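Local coordinates for O-methyltransferase (Bacillus halodurans, PDB 2GPY) that probably transfers a methyl group from S-adenosylmethionine to a hydroxyl oxygen of an acceptor that the structure alone does not identify, at the interface of chains A and B. Numbering follows the deposited sequence. Chains: chain A/B, O-methyltransferase.

Contact 1: the interface of chains A and B. Residues chain A 49, 53, 155, 210, 212; chain B 48, 51-52.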
loop_
_atom_site.group_PDB
_atom_site.type_symbol
_atom_site.label_atom_id
_atom_site.label_comp_id
_atom_site.label_asym_id
_atom_site.label_seq_id
_atom_site.Cartn_x
_atom_site.Cartn_y
_atom_site.Cartn_z
ATOM N N LEU A 49 -2.307 3.345 -1.748
ATOM C CA LEU A 49 -2.167 2.644 -0.461
ATOM C C LEU A 49 -3.537 2.130 -0.000
ATOM O O LEU A 49 -3.670 1.004 0.500
ATOM C CB LEU A 49 -1.602 3.589 0.599
ATOM C CG LEU A 49 -0.168 4.106 0.475
ATOM C CD1 LEU A 49 0.043 5.207 1.544
ATOM C CD2 LEU A 49 0.842 2.997 0.653
ATOM N N ALA A 53 -5.061 -1.834 0.759
ATOM C CA ALA A 53 -5.655 -2.227 2.028
ATOM C C ALA A 53 -7.074 -2.742 1.815
ATOM O O ALA A 53 -7.598 -3.444 2.678
ATOM C CB ALA A 53 -5.656 -1.060 2.965
ATOM N N LEU A 155 -6.264 0.528 9.740
ATOM C CA LEU A 155 -5.218 1.533 9.524
ATOM C C LEU A 155 -5.617 2.886 10.039
ATOM O O LEU A 155 -6.747 3.314 9.839
ATOM C CB LEU A 155 -4.975 1.737 8.029
ATOM C CG LEU A 155 -4.581 0.563 7.163
ATOM C CD1 LEU A 155 -4.412 1.115 5.742
ATOM C CD2 LEU A 155 -3.284 -0.021 7.725
ATOM N N ILE A 210 1.665 5.669 8.780
ATOM C CA ILE A 210 0.756 4.572 8.551
ATOM C C ILE A 210 0.789 3.695 9.789
ATOM O O ILE A 210 1.784 3.034 10.045
ATOM C CB ILE A 210 1.163 3.737 7.316
ATOM C CG1 ILE A 210 1.152 4.631 6.069
ATOM C CG2 ILE A 210 0.214 2.571 7.166
ATOM C CD1 ILE A 210 1.680 3.947 4.803
ATOM N N ILE A 212 -0.769 0.571 11.853
ATOM C CA ILE A 212 -1.548 -0.652 11.709
ATOM C C ILE A 212 -1.944 -1.117 13.105
ATOM O O ILE A 212 -1.094 -1.302 13.994
ATOM C CB ILE A 212 -0.763 -1.763 10.961
ATOM C CG1 ILE A 212 -0.196 -1.202 9.640
ATOM C CG2 ILE A 212 -1.678 -2.980 10.707
ATOM C CD1 ILE A 212 0.778 -2.111 8.930
ATOM N N HIS B 48 6.114 -3.228 5.856
ATOM C CA HIS B 48 4.988 -2.452 6.419
ATOM C C HIS B 48 3.779 -2.421 5.466
ATOM O O HIS B 48 2.604 -2.540 5.894
ATOM C CB HIS B 48 5.438 -1.045 6.769
ATOM C CG HIS B 48 4.567 -0.382 7.800
ATOM N ND1 HIS B 48 4.555 -0.785 9.111
ATOM C CD2 HIS B 48 3.662 0.618 7.703
ATOM C CE1 HIS B 48 3.686 -0.053 9.791
ATOM N NE2 HIS B 48 3.140 0.814 8.962
ATOM N N LYS B 51 2.076 -5.733 5.676
ATOM C CA LYS B 51 1.264 -5.878 6.872
ATOM C C LYS B 51 -0.067 -5.181 6.683
ATOM O O LYS B 51 -1.111 -5.644 7.187
ATOM C CB LYS B 51 1.959 -5.305 8.119
ATOM C CG LYS B 51 3.168 -6.118 8.605
ATOM C CD LYS B 51 3.706 -5.452 9.852
ATOM C CE LYS B 51 5.190 -5.610 9.969
ATOM N NZ LYS B 51 5.629 -5.023 11.315
HETATM N N MSE B 52 -0.024 -4.064 5.960
HETATM C CA MSE B 52 -1.197 -3.273 5.699
HETATM C C MSE B 52 -2.171 -4.041 4.806
HETATM O O MSE B 52 -3.392 -3.975 5.011
HETATM C CB MSE B 52 -0.752 -1.978 5.007
HETATM C CG MSE B 52 -1.725 -0.954 5.003
HETATM SE SE MSE B 52 -1.087 0.585 3.985
HETATM C CE MSE B 52 0.587 0.415 4.064
HETATM O O HOH W 1 -6.105 -5.062 5.021
#
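B:Met52, a selenomethionine in this model, pushes its side chain from helix 40-53 of chain B against strands 154-159 and 208-213 of chain A, and it has the largest buried surface in this patch, 87 Å². The patch is part of a two-fold symmetric contact between two copies of the protein, helix against strands, which may be a dimer interface. CG lies anti to the backbone N (chi1 -164°), which points the chain at A:Leu155. Along it, CB only brushes the A:Leu155 methyl CD2. The next atom, CG, is wedged against both methyls of that leucine, with A:Leu155 CD2 at 3.3 Å, tighter than ordinary van der Waals contact; the two side chains cross nearly at a right angle. The selenium, SE, sits 3.8 Å from A:Leu155 CD1 and also faces A:Ile210 CG2. A bend at chi3 (-24°) then turns the terminal methyl CE to A:Ile210, where CD1 and CG2 both meet it at about 3.8 Å, while A:Leu49 CD2 stands farther back. One helical turn earlier, B:His48 makes the polar contact. Its NE2 donates to the backbone carbonyl O of A:Ile210 over 2.8 Å; the acceptor lies near the imidazole plane, but the N-H arrives from above the carbonyl plane, not along a lone pair. A:Ile212 comes tip to tip with this histidine and lays its CD1 methyl over one ring face, toward the rim, 3.8 Å from the ring centroid. An alanine in place of B:His48 would probably leave the A:Ile210 carbonyl without this donor and strip the aromatic face from A:Ile212 CD1. That same methyl also packs against the aliphatic base of B:Lys51, 3.5 Å from its CB. At the other end of the patch a water bridges the main chains where the two copies of helix 40-53 end, 2.9 Å from B:Met52 O and in reach of A:Ala53 O.

Contact 2: the interface of chains A and B. Residues chain A 201, 203, 205-207; chain B 8, 12, 203.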
loop_
_atom_site.group_PDB
_atom_site.type_symbol
_atom_site.label_atom_id
_atom_site.label_comp_id
_atom_site.label_asym_id
_atom_site.label_seq_id
_atom_site.Cartn_x
_atom_site.Cartn_y
_atom_site.Cartn_z
ATOM N N ILE A 201 6.410 5.903 9.038
ATOM C CA ILE A 201 6.196 7.101 8.252
ATOM C C ILE A 201 6.630 6.859 6.812
ATOM O O ILE A 201 7.723 6.314 6.552
ATOM C CB ILE A 201 6.911 8.320 8.861
ATOM C CG1 ILE A 201 6.302 8.652 10.236
ATOM C CG2 ILE A 201 6.816 9.537 7.921
ATOM C CD1 ILE A 201 6.865 9.930 10.807
ATOM N N PRO A 203 7.088 8.603 2.798
ATOM C CA PRO A 203 7.294 9.892 2.143
ATOM C C PRO A 203 6.189 10.244 1.147
ATOM O O PRO A 203 6.403 10.207 -0.064
ATOM C CB PRO A 203 8.656 9.743 1.451
ATOM C CG PRO A 203 9.104 8.322 1.693
ATOM C CD PRO A 203 7.952 7.552 2.233
ATOM N N GLY A 205 3.543 13.518 0.523
ATOM C CA GLY A 205 3.483 14.911 0.949
ATOM C C GLY A 205 4.600 15.186 1.939
ATOM O O GLY A 205 5.759 14.842 1.683
ATOM N N ASP A 206 4.254 15.756 3.091
ATOM C CA ASP A 206 5.265 16.092 4.100
ATOM C C ASP A 206 5.552 14.964 5.104
ATOM O O ASP A 206 6.254 15.173 6.102
ATOM C CB ASP A 206 4.900 17.399 4.812
ATOM C CG ASP A 206 5.290 18.616 4.008
ATOM O OD1 ASP A 206 6.440 18.650 3.527
ATOM O OD2 ASP A 206 4.460 19.535 3.844
ATOM N N GLY A 207 5.043 13.769 4.810
ATOM C CA GLY A 207 5.240 12.612 5.663
ATOM C C GLY A 207 3.897 12.186 6.222
ATOM O O GLY A 207 3.203 12.988 6.870
ATOM N N LEU B 8 13.367 16.045 7.281
ATOM C CA LEU B 8 12.362 14.993 6.922
ATOM C C LEU B 8 13.016 13.781 6.253
ATOM O O LEU B 8 12.911 12.659 6.753
ATOM C CB LEU B 8 11.248 15.568 6.025
ATOM C CG LEU B 8 10.286 14.616 5.281
ATOM C CD1 LEU B 8 9.536 13.672 6.225
ATOM C CD2 LEU B 8 9.301 15.394 4.399
ATOM N N LEU B 12 13.726 10.029 7.732
ATOM C CA LEU B 12 13.353 8.797 7.031
ATOM C C LEU B 12 14.565 7.889 6.786
ATOM O O LEU B 12 14.433 6.665 6.831
ATOM C CB LEU B 12 12.635 9.111 5.706
ATOM C CG LEU B 12 11.316 9.896 5.800
ATOM C CD1 LEU B 12 10.965 10.586 4.479
ATOM C CD2 LEU B 12 10.159 9.021 6.293
ATOM N N PRO B 203 8.658 5.810 -4.233
ATOM C CA PRO B 203 10.060 6.203 -4.107
ATOM C C PRO B 203 10.649 5.826 -2.738
ATOM O O PRO B 203 10.997 6.713 -1.936
ATOM C CB PRO B 203 10.005 7.729 -4.277
ATOM C CG PRO B 203 8.675 8.114 -3.714
ATOM C CD PRO B 203 7.748 6.935 -3.944
#
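In this putative O-methyltransferase, of the S-adenosylmethionine-dependent family, B:Leu8, just ahead of helix 9-13, and B:Leu12 within it lean on the end of strand 197-202 of chain A and the turn that follows it. The contact is apolar in character, made by the tips of two leucines against an isoleucine, a proline ring and a stretch of backbone. B:Leu12 splits its two branches between two partners. CG stands anti to the carbonyl carbon (chi1 -61°), and from there the methyls fork: CD2 goes to A:Ile201, CD1 to A:Pro203. The isoleucine and leucine side chains cross at about a right angle, and the branch methyl A:Ile201 CG2 meets B:Leu12 CD2 at 3.8 Å. The same leucine methyl also lies 3.7 Å from the backbone carbonyl oxygen A:Ile201 O. Against the proline the crossing is oblique: B:Leu12 CD1 rests on the CB-CG side of the pyrrolidine ring, 3.9 Å from A:Pro203 CB and almost as near to CG. A:Pro203 buries 54 Å² here, more than any other residue of the patch.

B:Leu8 is turned the other way about its first torsion, with CG anti to the backbone N (chi1 166°). This points its fork at the main chain of A:Asp206, and both methyls face the carbonyl oxygen together: CD2 lies 3.5 Å from A:Asp206 O and CD1 only slightly farther. These are van der Waals contacts of methyls with an oxygen, and the aspartate carboxylate takes no part in them. A:Gly205 and A:Gly207 flank this residue and bury little surface of their own; A:Gly207 CA comes within 4.5 Å of B:Leu8 CD1. Beyond the leucines, B:Pro203 approaches its own counterpart in the other chain, A:Pro203, more loosely, with its carbonyl oxygen B:Pro203 O 4.4 Å from A:Pro203 CG.

About 15 Å separates the C-alpha centres of contact 1 and contact 2, two patches of one two-fold symmetric interface that share no residue. Strands 154-159 and 208-213 of chain A serve contact 1, while the turn leading into 208-213 and the end of strand 197-202 serve contact 2, so this hairpin-like stretch meets chain B in both places. Helix 40-53 enters contact 1 from both chains and comes near its own twin; chain B brings its N-terminal segment and the proline after strand 197-202 to contact 2. The arrangement would suit a stable dimer, although the deposited assembly alone does not prove one.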